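PDB 2R5F: transcriptional regulator, putative from Pseudomonas syringae pv. tomato, which probably acts as a DNA-binding transcription factor of the SorC family whose sugar-binding domain, the part described here, is thought to sense a carbohydrate effector. Local coordinates for residues 88-93 with 147-152; 154-159 with 219-224; 103-108 with 119-124; 225-230 with 248-253. All coordinates share one frame; numbering follows the deposited sequence.

Interaction 1: 88-93 with 147-152; sequences EVVQLL and LHRFDS
Glu88 and Arg149 form a two-point salt bridge between strand 88-94 and the C-terminal part of helix 138-149. The stronger leg runs from Arg149 NH1 to Glu88 OE2 at 2.6 Å, on the syn side of the carboxylate; the second, Arg149 NE to Glu88 OE1 at 2.7 Å, is bent to 120° at the hydrogen and weak. The two flat groups are turned 43° from each other, so the pair is not coplanar, and the NH1 bond too is bent, at 136°. Arg149 reaches the carboxylate with a chain bent at chi2 and chi3. Glu88 OE2 is also bonded to His60, and the ring of Phe120 takes a cation-pi contact with Arg149, so each member of the ion pair has a second partner.

Apolar contacts lie beside it. Val90 CG2 rests on Arg149 CB at 3.6 Å, and Val90 CG1 meets the rim of the Phe150 ring near its plane, 4.1 Å from CE1. Leu92 CD2 comes obliquely to Phe150 CE1 at 3.8 Å.

Helix and following residues thus pack on a strand of the mixed sheet, as in layered alpha/beta folds, consistent with the Rossmann-like clan of the sugar-binding domain.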
loop_
_atom_site.group_PDB
_atom_site.type_symbol
_atom_site.label_atom_id
_atom_site.label_comp_id
_atom_site.label_asym_id
_atom_site.label_seq_id
_atom_site.Cartn_x
_atom_site.Cartn_y
_atom_site.Cartn_z
ATOM N N GLU A 88 -14.661 4.554 5.484
ATOM C CA GLU A 88 -14.744 3.137 5.082
ATOM C C GLU A 88 -13.346 2.580 4.774
ATOM O O GLU A 88 -12.399 3.344 4.600
ATOM C CB GLU A 88 -15.633 2.994 3.840
ATOM C CG GLU A 88 -15.152 3.889 2.677
ATOM C CD GLU A 88 -16.052 3.893 1.458
ATOM O OE1 GLU A 88 -16.452 2.804 1.000
ATOM O OE2 GLU A 88 -16.312 4.987 0.913
ATOM N N VAL A 89 -13.236 1.253 4.728
ATOM C CA VAL A 89 -12.038 0.554 4.310
ATOM C C VAL A 89 -12.489 -0.366 3.173
ATOM O O VAL A 89 -13.378 -1.195 3.359
ATOM C CB VAL A 89 -11.426 -0.264 5.467
ATOM C CG1 VAL A 89 -10.211 -1.097 4.992
ATOM C CG2 VAL A 89 -11.036 0.691 6.609
ATOM N N VAL A 90 -11.907 -0.165 1.993
ATOM C CA VAL A 90 -12.254 -0.938 0.794
ATOM C C VAL A 90 -11.090 -1.869 0.464
ATOM O O VAL A 90 -9.914 -1.461 0.470
ATOM C CB VAL A 90 -12.606 0.010 -0.400
ATOM C CG1 VAL A 90 -13.025 -0.774 -1.677
ATOM C CG2 VAL A 90 -13.688 1.000 0.038
ATOM N N GLN A 91 -11.411 -3.132 0.231
ATOM C CA GLN A 91 -10.438 -4.095 -0.248
ATOM C C GLN A 91 -10.126 -3.777 -1.704
ATOM O O GLN A 91 -11.040 -3.763 -2.530
ATOM C CB GLN A 91 -11.031 -5.488 -0.149
ATOM C CG GLN A 91 -10.148 -6.544 -0.749
ATOM C CD GLN A 91 -10.509 -7.906 -0.240
ATOM O OE1 GLN A 91 -11.489 -8.054 0.473
ATOM N NE2 GLN A 91 -9.738 -8.910 -0.618
ATOM N N LEU A 92 -8.852 -3.537 -2.031
ATOM C CA LEU A 92 -8.499 -3.073 -3.390
ATOM C C LEU A 92 -8.017 -4.151 -4.341
ATOM O O LEU A 92 -7.706 -3.838 -5.489
ATOM C CB LEU A 92 -7.434 -1.983 -3.350
ATOM C CG LEU A 92 -7.711 -0.625 -2.707
ATOM C CD1 LEU A 92 -6.443 0.188 -2.813
ATOM C CD2 LEU A 92 -8.872 0.110 -3.320
ATOM N N LEU A 93 -7.911 -5.386 -3.858
ATOM C CA LEU A 93 -7.469 -6.535 -4.661
ATOM C C LEU A 93 -8.050 -7.801 -4.049
ATOM O O LEU A 93 -7.966 -8.004 -2.833
ATOM C CB LEU A 93 -5.933 -6.653 -4.707
ATOM C CG LEU A 93 -5.310 -8.005 -5.151
ATOM C CD1 LEU A 93 -5.844 -8.494 -6.467
ATOM C CD2 LEU A 93 -3.787 -7.932 -5.232
ATOM N N LEU A 147 -16.331 -2.195 -6.320
ATOM C CA LEU A 147 -15.919 -1.421 -7.504
ATOM C C LEU A 147 -16.451 0.008 -7.462
ATOM O O LEU A 147 -15.764 0.948 -7.845
ATOM C CB LEU A 147 -16.363 -2.093 -8.814
ATOM C CG LEU A 147 -15.697 -3.380 -9.296
ATOM C CD1 LEU A 147 -16.414 -3.945 -10.550
ATOM C CD2 LEU A 147 -14.186 -3.188 -9.561
ATOM N N HIS A 148 -17.683 0.158 -6.988
ATOM C CA HIS A 148 -18.321 1.452 -6.855
ATOM C C HIS A 148 -17.523 2.405 -5.946
ATOM O O HIS A 148 -17.459 3.625 -6.184
ATOM C CB HIS A 148 -19.739 1.249 -6.324
ATOM C CG HIS A 148 -20.494 2.519 -6.114
ATOM N ND1 HIS A 148 -21.099 3.203 -7.147
ATOM C CD2 HIS A 148 -20.760 3.223 -4.989
ATOM C CE1 HIS A 148 -21.695 4.281 -6.667
ATOM N NE2 HIS A 148 -21.502 4.319 -5.360
ATOM N N ARG A 149 -16.920 1.837 -4.909
ATOM C CA ARG A 149 -16.232 2.611 -3.891
ATOM C C ARG A 149 -14.907 3.206 -4.374
ATOM O O ARG A 149 -14.482 4.233 -3.844
ATOM C CB ARG A 149 -15.980 1.769 -2.637
ATOM C CG ARG A 149 -17.168 1.007 -2.054
ATOM C CD ARG A 149 -18.351 1.892 -1.676
ATOM N NE ARG A 149 -17.945 3.223 -1.220
ATOM C CZ ARG A 149 -18.749 4.288 -1.174
ATOM N NH1 ARG A 149 -18.268 5.459 -0.751
ATOM N NH2 ARG A 149 -20.022 4.193 -1.552
ATOM N N PHE A 150 -14.272 2.575 -5.367
ATOM C CA PHE A 150 -12.959 3.025 -5.874
ATOM C C PHE A 150 -12.915 4.521 -6.135
ATOM O O PHE A 150 -11.909 5.178 -5.887
ATOM C CB PHE A 150 -12.538 2.294 -7.159
ATOM C CG PHE A 150 -12.144 0.851 -6.959
ATOM C CD1 PHE A 150 -12.109 0.283 -5.696
ATOM C CD2 PHE A 150 -11.805 0.070 -8.051
ATOM C CE1 PHE A 150 -11.755 -1.055 -5.521
ATOM C CE2 PHE A 150 -11.446 -1.267 -7.902
ATOM C CZ PHE A 150 -11.419 -1.830 -6.638
ATOM N N ASP A 151 -14.016 5.066 -6.628
ATOM C CA ASP A 151 -14.027 6.466 -6.994
ATOM C C ASP A 151 -14.127 7.422 -5.795
ATOM O O ASP A 151 -13.817 8.610 -5.922
ATOM C CB ASP A 151 -15.107 6.714 -8.048
ATOM C CG ASP A 151 -14.727 6.118 -9.400
ATOM O OD1 ASP A 151 -13.907 6.748 -10.109
ATOM O OD2 ASP A 151 -15.226 5.012 -9.735
ATOM N N SER A 152 -14.533 6.895 -4.637
ATOM C CA SER A 152 -14.617 7.699 -3.413
ATOM C C SER A 152 -13.295 7.667 -2.627
ATOM O O SER A 152 -13.038 8.552 -1.800
ATOM C CB SER A 152 -15.799 7.252 -2.528
ATOM O OG SER A 152 -16.978 6.971 -3.286
#

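Interaction 2: 154-159 with 219-224; sequences TLAIVG and GKLRSI
A helix-to-strand connection laid against the central sheet makes this contact: the last turn of helix 218-222 and the residues leading into strand 226-230 cover one face of strand 155-162. Ala156 is the middle of it. Ala156 CB meets two methyl groups, Leu221 CD1 at 4.0 Å and Ile224 CD1 at 3.9 Å, so a small side chain on the strand faces two larger ones from the covering segment. Leu221 reaches inward from the helix with CG anti to the backbone N (chi1 -174°), and Leu221 CD1 also comes to Val158 CG1 at 4.2 Å, the two side chains crossing at a slant. Ala156 and Val158 alternate with Leu155 and Ile157, whose CB atoms point away from 219-224; these two pack against strand 60-63 instead. The alternation is that of a strand in the core of a layered alpha/beta fold, with both faces covered. Strand 155-162 runs parallel to 60-63 and 226-230 and also pairs with the antiparallel strand 191-193.

The two branches of Ile224 meet different residues of the strand segment. CD1 goes to Ala156, while Ile224 CG2, anti to the backbone N, lies 3.7 Å from Thr154 O. No hydrogen bond crosses between the segments, and the side chains that meet are apolar. At the foot of the helix, Ser223 OG bonds back to Lys220 O at 3.0 Å and Ile224 N to Leu221 O at 3.1 Å. Ile193 of strand 191-193 touches both Val158 and Leu221, while Met216 and Ile153 touch Ile224.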
loop_
_atom_site.group_PDB
_atom_site.type_symbol
_atom_site.label_atom_id
_atom_site.label_comp_id
_atom_site.label_asym_id
_atom_site.label_seq_id
_atom_site.Cartn_x
_atom_site.Cartn_y
_atom_site.Cartn_z
ATOM N N THR A 154 -9.857 8.129 -0.906
ATOM C CA THR A 154 -9.051 9.314 -0.700
ATOM C C THR A 154 -7.655 9.001 -0.181
ATOM O O THR A 154 -6.761 9.813 -0.326
ATOM C CB THR A 154 -9.742 10.294 0.264
ATOM O OG1 THR A 154 -9.771 9.739 1.582
ATOM C CG2 THR A 154 -11.142 10.576 -0.188
ATOM N N LEU A 155 -7.488 7.835 0.440
ATOM C CA LEU A 155 -6.195 7.343 0.885
ATOM C C LEU A 155 -6.029 5.886 0.482
ATOM O O LEU A 155 -6.701 5.006 1.036
ATOM C CB LEU A 155 -6.070 7.460 2.400
ATOM C CG LEU A 155 -4.865 6.809 3.124
ATOM C CD1 LEU A 155 -3.525 7.395 2.727
ATOM C CD2 LEU A 155 -5.063 6.939 4.623
ATOM N N ALA A 156 -5.173 5.625 -0.500
ATOM C CA ALA A 156 -4.816 4.226 -0.826
ATOM C C ALA A 156 -3.546 3.834 -0.129
ATOM O O ALA A 156 -2.555 4.531 -0.223
ATOM C CB ALA A 156 -4.708 4.000 -2.342
ATOM N N ILE A 157 -3.580 2.705 0.580
ATOM C CA ILE A 157 -2.410 2.152 1.215
ATOM C C ILE A 157 -2.002 0.871 0.481
ATOM O O ILE A 157 -2.767 -0.086 0.416
ATOM C CB ILE A 157 -2.673 1.817 2.712
ATOM C CG1 ILE A 157 -3.387 2.987 3.407
ATOM C CG2 ILE A 157 -1.341 1.380 3.389
ATOM C CD1 ILE A 157 -3.830 2.696 4.754
ATOM N N VAL A 158 -0.798 0.846 -0.077
ATOM C CA VAL A 158 -0.401 -0.233 -1.011
ATOM C C VAL A 158 1.001 -0.754 -0.731
ATOM O O VAL A 158 1.904 0.009 -0.360
ATOM C CB VAL A 158 -0.495 0.220 -2.528
ATOM C CG1 VAL A 158 -1.928 0.659 -2.923
ATOM C CG2 VAL A 158 0.524 1.320 -2.858
ATOM N N GLY A 159 1.194 -2.054 -0.899
ATOM C CA GLY A 159 2.517 -2.615 -0.859
ATOM C C GLY A 159 2.996 -2.551 -2.295
ATOM O O GLY A 159 2.225 -2.240 -3.193
ATOM N N GLY A 219 -3.936 3.690 -13.507
ATOM C CA GLY A 219 -4.494 4.994 -13.835
ATOM C C GLY A 219 -5.399 5.542 -12.746
ATOM O O GLY A 219 -5.267 6.699 -12.370
ATOM N N LYS A 220 -6.321 4.719 -12.252
ATOM C CA LYS A 220 -7.176 5.097 -11.120
ATOM C C LYS A 220 -6.328 5.436 -9.880
ATOM O O LYS A 220 -6.608 6.403 -9.164
ATOM C CB LYS A 220 -8.192 3.992 -10.790
ATOM C CG LYS A 220 -9.272 3.762 -11.837
ATOM C CD LYS A 220 -10.238 2.622 -11.457
ATOM C CE LYS A 220 -9.657 1.217 -11.758
ATOM N NZ LYS A 220 -9.474 1.016 -13.239
ATOM N N LEU A 221 -5.278 4.654 -9.650
ATOM C CA LEU A 221 -4.406 4.843 -8.495
ATOM C C LEU A 221 -3.740 6.208 -8.536
ATOM O O LEU A 221 -3.715 6.924 -7.543
ATOM C CB LEU A 221 -3.351 3.742 -8.438
ATOM C CG LEU A 221 -2.405 3.663 -7.239
ATOM C CD1 LEU A 221 -3.149 3.230 -5.973
ATOM C CD2 LEU A 221 -1.238 2.743 -7.562
ATOM N N ARG A 222 -3.234 6.576 -9.704
ATOM C CA ARG A 222 -2.476 7.811 -9.859
ATOM C C ARG A 222 -3.277 9.064 -9.443
ATOM O O ARG A 222 -2.714 9.981 -8.848
ATOM C CB ARG A 222 -1.943 7.922 -11.293
ATOM C CG ARG A 222 -0.588 8.592 -11.400
ATOM C CD ARG A 222 -0.730 10.084 -11.664
ATOM N NE ARG A 222 0.464 10.659 -12.285
ATOM C CZ ARG A 222 1.499 11.131 -11.597
ATOM N NH1 ARG A 222 1.477 11.082 -10.264
ATOM N NH2 ARG A 222 2.553 11.647 -12.232
ATOM N N SER A 223 -4.578 9.085 -9.730
ATOM C CA SER A 223 -5.449 10.214 -9.379
ATOM C C SER A 223 -5.970 10.268 -7.926
ATOM O O SER A 223 -6.685 11.205 -7.570
ATOM C CB SER A 223 -6.653 10.237 -10.325
ATOM O OG SER A 223 -7.450 9.084 -10.123
ATOM N N ILE A 224 -5.658 9.279 -7.090
ATOM C CA ILE A 224 -6.139 9.296 -5.697
ATOM C C ILE A 224 -5.470 10.427 -4.898
ATOM O O ILE A 224 -4.252 10.631 -5.004
ATOM C CB ILE A 224 -6.014 7.897 -5.013
ATOM C CG1 ILE A 224 -7.072 6.962 -5.593
ATOM C CG2 ILE A 224 -6.193 7.988 -3.502
ATOM C CD1 ILE A 224 -6.947 5.536 -5.182
#

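Interaction 3: 103-108 with 119-124; sequences EATLLT and AFLLPS
Leu121 lays its side chain against both Thr105 and Thr108, one turn apart on helix 101-115. Leu121 CG stands anti to its carbonyl carbon (chi1 -50°), and the two methyl groups divide the work. Leu121 CD1 goes to Thr105 CG2 at 3.8 Å, the two side chains crossing at about a right angle. Leu121 CD2 goes to Thr108 CB at 3.6 Å and to Thr108 CG2 at 3.7 Å, the side chains here sliding past each other in opposite directions; it also lies 3.7 Å from the backbone O of Thr105.

Both threonines have the same first torsion, OG1 anti to the carbonyl carbon and CG2 anti to the backbone N, which turns each methyl to the leucine and each hydroxyl back along the helix. Thr108 OG1 gives a hydrogen bond to Ala104 O at 2.9 Å, meeting that carbonyl at 153°, and this settles the rotation of the side chain. Thr105 OG1 has a weak bond of the same kind to Ala101 O, and packs 3.6 Å from Pro123 CA. The Thr108 hydroxyl is held within the helix and that of Thr105 only weakly so, while the methyls serve the apolar contact.

The leucine lies on the partly exposed margin of the fold, and Gln109 of the same helix also touches it. Inward from it, Thr105 and Thr108 both touch Gln91 of strand 88-94, to which strand 119-120 is joined in parallel; helix 101-115 therefore connects these two sheet neighbours and packs over them. Helix 138-149 takes Phe120 and Leu122, whose side chains touch Val146.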
loop_
_atom_site.group_PDB
_atom_site.type_symbol
_atom_site.label_atom_id
_atom_site.label_comp_id
_atom_site.label_asym_id
_atom_site.label_seq_id
_atom_site.Cartn_x
_atom_site.Cartn_y
_atom_site.Cartn_z
ATOM N N GLU A 103 -7.602 -14.681 4.175
ATOM C CA GLU A 103 -6.743 -13.886 5.040
ATOM C C GLU A 103 -6.690 -12.435 4.593
ATOM O O GLU A 103 -6.538 -11.544 5.429
ATOM C CB GLU A 103 -5.328 -14.461 5.075
ATOM C CG GLU A 103 -5.243 -15.963 5.432
ATOM C CD GLU A 103 -5.499 -16.247 6.915
ATOM O OE1 GLU A 103 -5.866 -15.308 7.670
ATOM O OE2 GLU A 103 -5.332 -17.424 7.321
ATOM N N ALA A 104 -6.795 -12.205 3.280
ATOM C CA ALA A 104 -6.796 -10.838 2.726
ATOM C C ALA A 104 -8.126 -10.154 3.020
ATOM O O ALA A 104 -8.174 -8.958 3.325
ATOM C CB ALA A 104 -6.511 -10.856 1.225
ATOM N N THR A 105 -9.206 -10.928 2.965
ATOM C CA THR A 105 -10.530 -10.439 3.361
ATOM C C THR A 105 -10.595 -10.082 4.862
ATOM O O THR A 105 -11.021 -8.980 5.233
ATOM C CB THR A 105 -11.632 -11.467 2.953
ATOM O OG1 THR A 105 -11.706 -11.510 1.523
ATOM C CG2 THR A 105 -12.979 -11.074 3.474
ATOM N N LEU A 106 -10.153 -11.013 5.705
ATOM C CA LEU A 106 -10.076 -10.816 7.137
ATOM C C LEU A 106 -9.230 -9.603 7.546
ATOM O O LEU A 106 -9.535 -8.932 8.529
ATOM C CB LEU A 106 -9.472 -12.059 7.761
ATOM C CG LEU A 106 -9.125 -11.990 9.245
ATOM C CD1 LEU A 106 -10.411 -11.879 10.034
ATOM C CD2 LEU A 106 -8.337 -13.210 9.650
ATOM N N LEU A 107 -8.163 -9.335 6.798
ATOM C CA LEU A 107 -7.288 -8.194 7.091
ATOM C C LEU A 107 -7.973 -6.858 6.882
ATOM O O LEU A 107 -7.829 -5.942 7.692
ATOM C CB LEU A 107 -6.016 -8.266 6.252
ATOM C CG LEU A 107 -5.007 -7.168 6.582
ATOM C CD1 LEU A 107 -4.439 -7.480 7.956
ATOM C CD2 LEU A 107 -3.884 -7.191 5.559
ATOM N N THR A 108 -8.714 -6.755 5.785
ATOM C CA THR A 108 -9.476 -5.569 5.428
ATOM C C THR A 108 -10.521 -5.301 6.498
ATOM O O THR A 108 -10.718 -4.154 6.902
ATOM C CB THR A 108 -10.211 -5.784 4.086
ATOM O OG1 THR A 108 -9.294 -6.280 3.111
ATOM C CG2 THR A 108 -10.784 -4.492 3.561
ATOM N N ALA A 119 -16.565 -1.964 6.218
ATOM C CA ALA A 119 -15.593 -2.593 5.312
ATOM C C ALA A 119 -16.319 -2.973 4.039
ATOM O O ALA A 119 -17.480 -3.322 4.091
ATOM C CB ALA A 119 -15.006 -3.826 5.947
ATOM N N PHE A 120 -15.640 -2.887 2.908
ATOM C CA PHE A 120 -16.179 -3.339 1.615
ATOM C C PHE A 120 -15.159 -4.362 1.106
ATOM O O PHE A 120 -13.997 -4.022 0.821
ATOM C CB PHE A 120 -16.405 -2.160 0.641
ATOM C CG PHE A 120 -17.471 -1.184 1.106
ATOM C CD1 PHE A 120 -18.809 -1.397 0.815
ATOM C CD2 PHE A 120 -17.135 -0.078 1.876
ATOM C CE1 PHE A 120 -19.809 -0.506 1.255
ATOM C CE2 PHE A 120 -18.122 0.816 2.320
ATOM C CZ PHE A 120 -19.456 0.598 2.012
ATOM N N LEU A 121 -15.598 -5.613 1.071
ATOM C CA LEU A 121 -14.737 -6.782 0.960
ATOM C C LEU A 121 -14.982 -7.542 -0.341
ATOM O O LEU A 121 -16.054 -7.472 -0.904
ATOM C CB LEU A 121 -15.017 -7.758 2.127
ATOM C CG LEU A 121 -15.044 -7.265 3.578
ATOM C CD1 LEU A 121 -15.502 -8.378 4.482
ATOM C CD2 LEU A 121 -13.691 -6.762 4.030
ATOM N N LEU A 122 -13.981 -8.295 -0.777
ATOM C CA LEU A 122 -14.062 -9.144 -1.956
ATOM C C LEU A 122 -13.750 -10.574 -1.526
ATOM O O LEU A 122 -12.616 -11.053 -1.700
ATOM C CB LEU A 122 -13.064 -8.695 -3.024
ATOM C CG LEU A 122 -13.190 -7.284 -3.582
ATOM C CD1 LEU A 122 -11.918 -6.902 -4.319
ATOM C CD2 LEU A 122 -14.408 -7.153 -4.483
ATOM N N PRO A 123 -14.754 -11.257 -0.942
ATOM C CA PRO A 123 -14.577 -12.602 -0.428
ATOM C C PRO A 123 -14.113 -13.617 -1.448
ATOM O O PRO A 123 -14.614 -13.670 -2.580
ATOM C CB PRO A 123 -15.982 -12.982 0.064
ATOM C CG PRO A 123 -16.592 -11.663 0.434
ATOM C CD PRO A 123 -16.127 -10.779 -0.700
ATOM N N SER A 124 -13.085 -14.342 -1.031
ATOM C CA SER A 124 -12.932 -15.747 -1.340
ATOM C C SER A 124 -12.324 -16.427 -0.035
ATOM O O SER A 124 -12.444 -15.511 1.079
ATOM C CB SER A 124 -12.004 -15.953 -2.577
ATOM O OG SER A 124 -12.169 -17.381 -2.947
#

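Interaction 4: 225-230 with 248-253; sequences NRVLGL and YLDVLI
Val227 O and Asp250 lie where strands 226-230 and 251-255 begin to pair, and from there the parallel ladder runs through Leu228-Val251, Gly229-Leu252 and Leu230-Ile253. Val227 O accepts two bonds, from Asp250 N at 2.8 Å and from Val251 N at 3.0 Å; beyond it follow Gly229 N to Val251 O and Ile253 N to Gly229 O, the last meeting the carbonyl at 174°. The axes of 226-230 and 251-253 are inclined by 16°.

Packing is close on the face of Leu228, Leu230, Val251 and Ile253, and also at Val227, where Val227 CB lies 3.2 Å from Tyr248 O. Leu228 CD1 touches Val251 CG1 at 3.6 Å, and Ile253 CD1 touches two leucine methyls, 3.6 Å from Leu230 CD2 and 3.7 Å from Leu228 CD1. Leu230 and Ile253 lie side by side and point the same way. Helix 36-54 covers this face with Ile43, Ala47 and Tyr50. On the other face Leu249 CD2 lies 3.7 Å from Gly229 CA, close over a residue with no side chain.

Toward Asn225 the contact opens to solvent. Asn225 is exposed and touches 248-253 little, and Arg226, partly exposed, turns its guanidinium to the Tyr50 hydroxyl. The partly exposed Asp250 reaches back to the strand with CG anti to its carbonyl carbon (chi1 -62°), and its OD2 takes Val227 N through the anti lone pair.

A carboxylate oxygen thus replaces a backbone carbonyl as acceptor at the start of the ladder, and its negative charge would probably strengthen the bond to that amide where regular pairing has not yet begun.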
loop_
_atom_site.group_PDB
_atom_site.type_symbol
_atom_site.label_atom_id
_atom_site.label_comp_id
_atom_site.label_asym_id
_atom_site.label_seq_id
_atom_site.Cartn_x
_atom_site.Cartn_y
_atom_site.Cartn_z
ATOM N N ASN A 225 -6.280 11.168 -4.125
ATOM C CA ASN A 225 -5.809 12.257 -3.250
ATOM C C ASN A 225 -4.421 11.988 -2.618
ATOM O O ASN A 225 -3.561 12.871 -2.583
ATOM C CB ASN A 225 -6.846 12.564 -2.141
ATOM C CG ASN A 225 -7.992 13.479 -2.612
ATOM O OD1 ASN A 225 -9.078 13.513 -2.001
ATOM N ND2 ASN A 225 -7.756 14.226 -3.691
ATOM N N ARG A 226 -4.215 10.766 -2.132
ATOM C CA ARG A 226 -3.034 10.414 -1.340
ATOM C C ARG A 226 -2.796 8.906 -1.386
ATOM O O ARG A 226 -3.630 8.115 -0.944
ATOM C CB ARG A 226 -3.261 10.893 0.093
ATOM C CG ARG A 226 -2.234 10.592 1.136
ATOM C CD ARG A 226 -2.361 11.712 2.152
ATOM N NE ARG A 226 -2.221 11.287 3.543
ATOM C CZ ARG A 226 -3.227 11.149 4.408
ATOM N NH1 ARG A 226 -2.976 10.755 5.651
ATOM N NH2 ARG A 226 -4.478 11.399 4.043
ATOM N N VAL A 227 -1.680 8.496 -1.975
ATOM C CA VAL A 227 -1.337 7.072 -2.039
ATOM C C VAL A 227 -0.108 6.832 -1.167
ATOM O O VAL A 227 0.958 7.442 -1.375
ATOM C CB VAL A 227 -1.110 6.586 -3.489
ATOM C CG1 VAL A 227 -0.706 5.112 -3.532
ATOM C CG2 VAL A 227 -2.373 6.814 -4.314
ATOM N N LEU A 228 -0.296 5.978 -0.169
ATOM C CA LEU A 228 0.759 5.589 0.758
ATOM C C LEU A 228 1.353 4.291 0.252
ATOM O O LEU A 228 0.643 3.283 0.199
ATOM C CB LEU A 228 0.164 5.397 2.172
ATOM C CG LEU A 228 0.982 4.984 3.413
ATOM C CD1 LEU A 228 2.200 5.845 3.604
ATOM C CD2 LEU A 228 0.138 5.060 4.679
ATOM N N GLY A 229 2.628 4.311 -0.135
ATOM C CA GLY A 229 3.396 3.087 -0.379
ATOM C C GLY A 229 4.192 2.572 0.810
ATOM O O GLY A 229 4.934 3.331 1.436
ATOM N N LEU A 230 4.069 1.263 1.104
ATOM C CA LEU A 230 4.785 0.648 2.195
ATOM C C LEU A 230 5.658 -0.505 1.664
ATOM O O LEU A 230 5.138 -1.562 1.393
ATOM C CB LEU A 230 3.826 0.103 3.290
ATOM C CG LEU A 230 2.741 0.976 3.950
ATOM C CD1 LEU A 230 1.938 0.146 4.918
ATOM C CD2 LEU A 230 3.319 2.223 4.667
ATOM N N TYR A 248 2.979 6.978 -8.804
ATOM C CA TYR A 248 1.863 6.323 -8.128
ATOM C C TYR A 248 1.785 6.681 -6.655
ATOM O O TYR A 248 0.713 6.691 -6.085
ATOM C CB TYR A 248 1.853 4.796 -8.350
ATOM C CG TYR A 248 1.802 4.421 -9.817
ATOM C CD1 TYR A 248 0.683 4.710 -10.608
ATOM C CD2 TYR A 248 2.897 3.818 -10.428
ATOM C CE1 TYR A 248 0.651 4.372 -11.960
ATOM C CE2 TYR A 248 2.880 3.484 -11.766
ATOM C CZ TYR A 248 1.764 3.758 -12.525
ATOM O OH TYR A 248 1.793 3.415 -13.848
ATOM N N LEU A 249 2.914 7.028 -6.058
ATOM C CA LEU A 249 2.991 7.265 -4.632
ATOM C C LEU A 249 3.065 8.738 -4.276
ATOM O O LEU A 249 3.703 9.536 -4.969
ATOM C CB LEU A 249 4.230 6.547 -4.068
ATOM C CG LEU A 249 4.351 5.063 -4.395
ATOM C CD1 LEU A 249 5.632 4.519 -3.798
ATOM C CD2 LEU A 249 3.069 4.292 -3.882
ATOM N N ASP A 250 2.407 9.083 -3.176
ATOM C CA ASP A 250 2.494 10.391 -2.557
ATOM C C ASP A 250 3.299 10.360 -1.246
ATOM O O ASP A 250 3.921 11.344 -0.871
ATOM C CB ASP A 250 1.081 10.911 -2.320
ATOM C CG ASP A 250 0.315 11.082 -3.623
ATOM O OD1 ASP A 250 0.676 12.019 -4.375
ATOM O OD2 ASP A 250 -0.606 10.266 -3.910
ATOM N N VAL A 251 3.260 9.226 -0.556
ATOM C CA VAL A 251 4.043 8.969 0.640
ATOM C C VAL A 251 4.671 7.595 0.482
ATOM O O VAL A 251 4.015 6.624 0.081
ATOM C CB VAL A 251 3.161 9.015 1.937
ATOM C CG1 VAL A 251 4.030 8.869 3.235
ATOM C CG2 VAL A 251 2.295 10.302 1.977
ATOM N N LEU A 252 5.966 7.509 0.767
ATOM C CA LEU A 252 6.628 6.214 0.819
ATOM C C LEU A 252 7.231 6.071 2.173
ATOM O O LEU A 252 7.924 6.971 2.620
ATOM C CB LEU A 252 7.729 6.122 -0.256
ATOM C CG LEU A 252 8.702 4.961 -0.144
ATOM C CD1 LEU A 252 8.067 3.594 -0.492
ATOM C CD2 LEU A 252 9.938 5.302 -1.017
ATOM N N ILE A 253 6.935 4.956 2.836
ATOM C CA ILE A 253 7.622 4.569 4.057
ATOM C C ILE A 253 8.504 3.353 3.758
ATOM O O ILE A 253 8.025 2.351 3.238
ATOM C CB ILE A 253 6.648 4.230 5.194
ATOM C CG1 ILE A 253 5.694 5.435 5.438
ATOM C CG2 ILE A 253 7.450 3.839 6.438
ATOM C CD1 ILE A 253 4.536 5.130 6.443
#

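Along the chain, strand 88-94 comes first, and interaction 1 closes a loop from it to the C-terminal part of helix 138-149. Interaction 3 lies wholly within that loop, joining helix 101-115 to strand 119-120, and the two meet through Gln91, which bonds to Phe120 and Leu122. Interaction 2 opens after interaction 1 has closed and spans strand 155-162 to helix 218-222; the two touch at Leu92 and Ala156. Interaction 4 follows in series, closing the beta-alpha-beta unit 226-230, 237-245, 251-255, and shares backbone bonds with interaction 2 between Ala156, Val158 and Leu228. No loops cross, and all four reach one sheet.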